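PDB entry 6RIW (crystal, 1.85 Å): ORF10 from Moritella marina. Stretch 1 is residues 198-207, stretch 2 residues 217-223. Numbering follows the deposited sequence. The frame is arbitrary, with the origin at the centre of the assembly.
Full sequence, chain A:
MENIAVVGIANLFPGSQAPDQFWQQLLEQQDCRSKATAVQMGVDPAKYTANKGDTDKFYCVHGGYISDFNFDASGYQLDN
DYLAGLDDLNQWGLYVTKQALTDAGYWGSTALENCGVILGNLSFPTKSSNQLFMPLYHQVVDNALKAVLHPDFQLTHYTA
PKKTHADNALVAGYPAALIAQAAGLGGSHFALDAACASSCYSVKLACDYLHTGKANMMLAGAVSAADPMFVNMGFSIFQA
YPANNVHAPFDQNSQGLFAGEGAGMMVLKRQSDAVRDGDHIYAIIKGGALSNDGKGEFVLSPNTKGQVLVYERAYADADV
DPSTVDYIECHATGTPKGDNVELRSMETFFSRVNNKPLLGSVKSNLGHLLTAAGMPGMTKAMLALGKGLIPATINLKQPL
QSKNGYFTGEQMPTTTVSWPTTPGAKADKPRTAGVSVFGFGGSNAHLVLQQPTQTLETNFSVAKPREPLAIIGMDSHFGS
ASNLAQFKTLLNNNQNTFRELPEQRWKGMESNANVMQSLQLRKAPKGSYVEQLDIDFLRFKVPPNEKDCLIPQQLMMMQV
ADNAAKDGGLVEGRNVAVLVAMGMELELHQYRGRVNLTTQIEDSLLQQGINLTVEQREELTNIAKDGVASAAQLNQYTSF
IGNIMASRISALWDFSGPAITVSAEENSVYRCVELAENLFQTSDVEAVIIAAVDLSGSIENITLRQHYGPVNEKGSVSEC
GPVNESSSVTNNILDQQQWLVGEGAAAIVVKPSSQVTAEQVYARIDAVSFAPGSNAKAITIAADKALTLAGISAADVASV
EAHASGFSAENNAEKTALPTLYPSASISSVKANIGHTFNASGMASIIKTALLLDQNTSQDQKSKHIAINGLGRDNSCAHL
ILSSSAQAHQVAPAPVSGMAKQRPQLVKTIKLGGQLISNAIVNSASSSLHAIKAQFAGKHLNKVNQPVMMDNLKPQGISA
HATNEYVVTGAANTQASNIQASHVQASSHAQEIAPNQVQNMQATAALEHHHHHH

Stretch 1 198-207: SSCYSVKLAC
Stretch 2, residues 217-223: MMLAGAV

Residues 198-207 form a regular helix, phi/psi near -63/-40, with i to i+4 hydrogen bonds from S202 N to S198 O (2.9 Å) through C207 N to V203 O (2.9 Å). Residues 217-223 form an extended strand, fully stretched at G221 (-173/-166). The two run nearly antiparallel, at 169°, and their axes approach to 6.8 Å. CA-CA register sets S199 against A222 at 5.4 Å, V203 against A220 at 5.2 Å and A206 against M218 at 6.0 Å.

Alanine and serine supply much of this close contact, with V203 and M218 joining them. Strand alternation turns M218, A220 and A222 toward the helix, while M217, L219 and V223 point away. A220 sits among three helix residues: its CB lies 3.8 Å from A206 CB, 3.8 Å from V203 CG2 (chi1 t) and 3.7 Å from S202 O. A206 CB also meets M218 CB at 3.8 Å; M218 adopts m, m, m, and its CG sits 3.5 Å from A206 O. At the other end, S199 OG (chi1 m) rests 3.3 Å from A222 CB, its polar needs met elsewhere in the structure. S202, also m, turns its OG back to S198 O (2.9 Å), a hydrogen bond within the helix. No hydrogen bond joins the stretches; 317 Å² is buried between them, both sides summed, and apolar contacts are prominent.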

ATOM      1  N   SER A 198      -3.400   1.792   9.623  1.00 17.71           N
ATOM      2  CA  SER A 198      -2.955   0.520   9.060  1.00 14.26           C
ATOM      3  C   SER A 198      -2.465  -0.463  10.120  1.00 15.59           C
ATOM      4  O   SER A 198      -2.640  -1.673   9.946  1.00 14.40           O
ATOM      5  CB  SER A 198      -1.845   0.733   8.029  1.00 12.75           C
ATOM      6  OG  SER A 198      -2.234   1.660   7.040  1.00 13.88           O
ATOM      7  N   SER A 199      -1.827   0.016  11.196  1.00 14.05           N
ATOM      8  CA  SER A 199      -1.327  -0.910  12.218  1.00 15.52           C
ATOM      9  C   SER A 199      -2.464  -1.674  12.887  1.00 16.27           C
ATOM     10  O   SER A 199      -2.360  -2.886  13.129  1.00 16.45           O
ATOM     11  CB  SER A 199      -0.510  -0.163  13.276  1.00 16.58           C
ATOM     12  OG  SER A 199       0.667   0.426  12.728  1.00 16.57           O
ATOM     13  N   CYS A 200      -3.550  -0.986  13.210  1.00 16.67           N
ATOM     14  CA  CYS A 200      -4.651  -1.680  13.866  1.00 16.71           C
ATOM     15  C   CYS A 200      -5.508  -2.455  12.885  1.00 17.43           C
ATOM     16  O   CYS A 200      -6.113  -3.459  13.274  1.00 15.78           O
ATOM     17  CB  CYS A 200      -5.500  -0.696  14.651  1.00 20.10           C
ATOM     18  SG  CYS A 200      -4.478   0.115  15.939  1.00 23.06           S
ATOM     19  N   TYR A 201      -5.588  -2.010  11.628  1.00 13.76           N
ATOM     20  CA  TYR A 201      -6.172  -2.866  10.594  1.00 14.57           C
ATOM     21  C   TYR A 201      -5.425  -4.191  10.490  1.00 14.70           C
ATOM     22  O   TYR A 201      -6.044  -5.260  10.394  1.00 13.64           O
ATOM     23  CB  TYR A 201      -6.171  -2.144   9.245  1.00 14.39           C
ATOM     24  CG  TYR A 201      -7.427  -1.310   9.045  1.00 14.87           C
ATOM     25  CD1 TYR A 201      -7.684  -0.209   9.852  1.00 16.55           C
ATOM     26  CD2 TYR A 201      -8.359  -1.636   8.057  1.00 14.87           C
ATOM     27  CE1 TYR A 201      -8.831   0.561   9.686  1.00 15.78           C
ATOM     28  CE2 TYR A 201      -9.518  -0.887   7.891  1.00 13.80           C
ATOM     29  CZ  TYR A 201      -9.744   0.213   8.713  1.00 19.00           C
ATOM     30  OH  TYR A 201     -10.874   0.978   8.563  1.00 17.87           O
ATOM     31  N   SER A 202      -4.090  -4.143  10.471  1.00 12.76           N
ATOM     32  CA  SER A 202      -3.311  -5.376  10.368  1.00 12.66           C
ATOM     33  C   SER A 202      -3.555  -6.301  11.556  1.00 14.33           C
ATOM     34  O   SER A 202      -3.702  -7.523  11.389  1.00 12.81           O
ATOM     35  CB  SER A 202      -1.812  -5.047  10.255  1.00 14.20           C
ATOM     36  OG  SER A 202      -1.596  -4.275   9.085  1.00 23.78           O
ATOM     37  N   VAL A 203      -3.579  -5.743  12.766  1.00 13.12           N
ATOM     38  CA  VAL A 203      -3.795  -6.578  13.952  1.00 16.06           C
ATOM     39  C   VAL A 203      -5.191  -7.199  13.926  1.00 17.52           C
ATOM     40  O   VAL A 203      -5.358  -8.413  14.141  1.00 16.32           O
ATOM     41  CB  VAL A 203      -3.544  -5.756  15.233  1.00 13.47           C
ATOM     42  CG1 VAL A 203      -4.061  -6.506  16.478  1.00 15.71           C
ATOM     43  CG2 VAL A 203      -2.040  -5.455  15.344  1.00 12.79           C
ATOM     44  N   LYS A 204      -6.209  -6.385  13.633  1.00 15.36           N
ATOM     45  CA  LYS A 204      -7.577  -6.883  13.602  1.00 15.87           C
ATOM     46  C   LYS A 204      -7.748  -7.967  12.537  1.00 17.15           C
ATOM     47  O   LYS A 204      -8.335  -9.019  12.799  1.00 14.93           O
ATOM     48  CB  LYS A 204      -8.548  -5.722  13.373  1.00 17.39           C
ATOM     49  CG  LYS A 204     -10.014  -6.136  13.251  1.00 19.86           C
ATOM     50  CD  LYS A 204     -10.480  -6.861  14.511  1.00 28.05           C
ATOM     51  CE  LYS A 204     -11.923  -7.395  14.379  1.00 30.81           C
ATOM     52  NZ  LYS A 204     -12.292  -7.783  12.985  1.00 34.61           N
ATOM     53  N   LEU A 205      -7.229  -7.742  11.324  1.00 14.92           N
ATOM     54  CA  LEU A 205      -7.376  -8.773  10.299  1.00 13.66           C
ATOM     55  C   LEU A 205      -6.554 -10.010  10.623  1.00 15.95           C
ATOM     56  O   LEU A 205      -6.936 -11.127  10.245  1.00 16.29           O
ATOM     57  CB  LEU A 205      -6.976  -8.206   8.924  1.00 12.46           C
ATOM     58  CG  LEU A 205      -7.887  -7.101   8.407  1.00 14.70           C
ATOM     59  CD1 LEU A 205      -7.383  -6.653   7.033  1.00 17.14           C
ATOM     60  CD2 LEU A 205      -9.341  -7.553   8.308  1.00 18.70           C
ATOM     61  N   ALA A 206      -5.428  -9.852  11.317  1.00 13.73           N
ATOM     62  CA  ALA A 206      -4.662 -11.034  11.700  1.00 16.94           C
ATOM     63  C   ALA A 206      -5.419 -11.855  12.741  1.00 15.76           C
ATOM     64  O   ALA A 206      -5.417 -13.094  12.683  1.00 16.61           O
ATOM     65  CB  ALA A 206      -3.275 -10.636  12.222  1.00 14.97           C
ATOM     66  N   CYS A 207      -6.094 -11.180  13.687  1.00 15.91           N
ATOM     67  CA  CYS A 207      -7.006 -11.881  14.592  1.00 16.46           C
ATOM     68  C   CYS A 207      -8.088 -12.632  13.822  1.00 18.41           C
ATOM     69  O   CYS A 207      -8.407 -13.783  14.159  1.00 17.63           O
ATOM     70  CB  CYS A 207      -7.669 -10.909  15.578  1.00 13.87           C
ATOM     71  SG  CYS A 207      -6.544 -10.083  16.716  1.00 20.64           S
ATOM     72  N   MET A 217      -0.800 -19.085  14.037  1.00 18.19           N
ATOM     73  CA  MET A 217      -0.053 -17.971  14.583  1.00 17.10           C
ATOM     74  C   MET A 217      -0.071 -16.890  13.514  1.00 17.16           C
ATOM     75  O   MET A 217      -0.132 -17.197  12.316  1.00 14.55           O
ATOM     76  CB  MET A 217       1.386 -18.391  14.936  1.00 19.12           C
ATOM     77  CG  MET A 217       2.214 -17.355  15.688  1.00 26.74           C
ATOM     78  SD  MET A 217       3.854 -18.007  16.147  1.00 40.10           S
ATOM     79  CE  MET A 217       3.780 -19.681  15.493  1.00 21.46           C
ATOM     80  N   MET A 218      -0.062 -15.628  13.944  1.00 15.63           N
ATOM     81  CA  MET A 218       0.030 -14.527  12.990  1.00 15.91           C
ATOM     82  C   MET A 218       1.022 -13.479  13.474  1.00 18.26           C
ATOM     83  O   MET A 218       1.040 -13.124  14.659  1.00 18.72           O
ATOM     84  CB  MET A 218      -1.334 -13.844  12.756  1.00 14.50           C
ATOM     85  CG  MET A 218      -2.330 -14.653  11.931  1.00 15.86           C
ATOM     86  SD  MET A 218      -1.806 -14.960  10.234  1.00 17.49           S
ATOM     87  CE  MET A 218      -1.843 -13.276   9.546  1.00 16.80           C
ATOM     88  N   LEU A 219       1.827 -12.964  12.544  1.00 15.85           N
ATOM     89  CA  LEU A 219       2.553 -11.710  12.738  1.00 17.13           C
ATOM     90  C   LEU A 219       1.688 -10.561  12.230  1.00 17.57           C
ATOM     91  O   LEU A 219       1.092 -10.648  11.147  1.00 15.90           O
ATOM     92  CB  LEU A 219       3.883 -11.726  11.982  1.00 15.94           C
ATOM     93  CG  LEU A 219       5.034 -12.576  12.521  1.00 22.77           C
ATOM     94  CD1 LEU A 219       6.193 -12.535  11.547  1.00 19.81           C
ATOM     95  CD2 LEU A 219       5.485 -12.066  13.860  1.00 24.11           C
ATOM     96  N   ALA A 220       1.584  -9.506  13.019  1.00 13.86           N
ATOM     97  CA  ALA A 220       0.862  -8.323  12.580  1.00 14.22           C
ATOM     98  C   ALA A 220       1.672  -7.096  12.965  1.00 17.21           C
ATOM     99  O   ALA A 220       2.117  -6.961  14.107  1.00 14.90           O
ATOM    100  CB  ALA A 220      -0.548  -8.241  13.185  1.00 14.72           C
ATOM    101  N   GLY A 221       1.835  -6.189  12.024  1.00 14.85           N
ATOM    102  CA  GLY A 221       2.683  -5.052  12.280  1.00 16.66           C
ATOM    103  C   GLY A 221       2.580  -4.065  11.146  1.00 15.50           C
ATOM    104  O   GLY A 221       1.668  -4.148  10.321  1.00 13.55           O
ATOM    105  N   ALA A 222       3.528  -3.128  11.118  1.00 12.40           N
ATOM    106  CA  ALA A 222       3.526  -2.085  10.099  1.00 12.98           C
ATOM    107  C   ALA A 222       4.904  -1.451  10.015  1.00 15.34           C
ATOM    108  O   ALA A 222       5.716  -1.557  10.936  1.00 13.32           O
ATOM    109  CB  ALA A 222       2.473  -1.010  10.387  1.00 14.03           C
ATOM    110  N   VAL A 223       5.137  -0.761   8.905  1.00 11.77           N
ATOM    111  CA  VAL A 223       6.393  -0.072   8.640  1.00 13.56           C
ATOM    112  C   VAL A 223       6.037   1.217   7.919  1.00 16.03           C
ATOM    113  O   VAL A 223       5.082   1.261   7.127  1.00 15.09           O
ATOM    114  CB  VAL A 223       7.375  -0.953   7.830  1.00 16.20           C
ATOM    115  CG1 VAL A 223       6.769  -1.334   6.476  1.00 16.69           C
ATOM    116  CG2 VAL A 223       8.714  -0.233   7.618  1.00 14.36           C
TER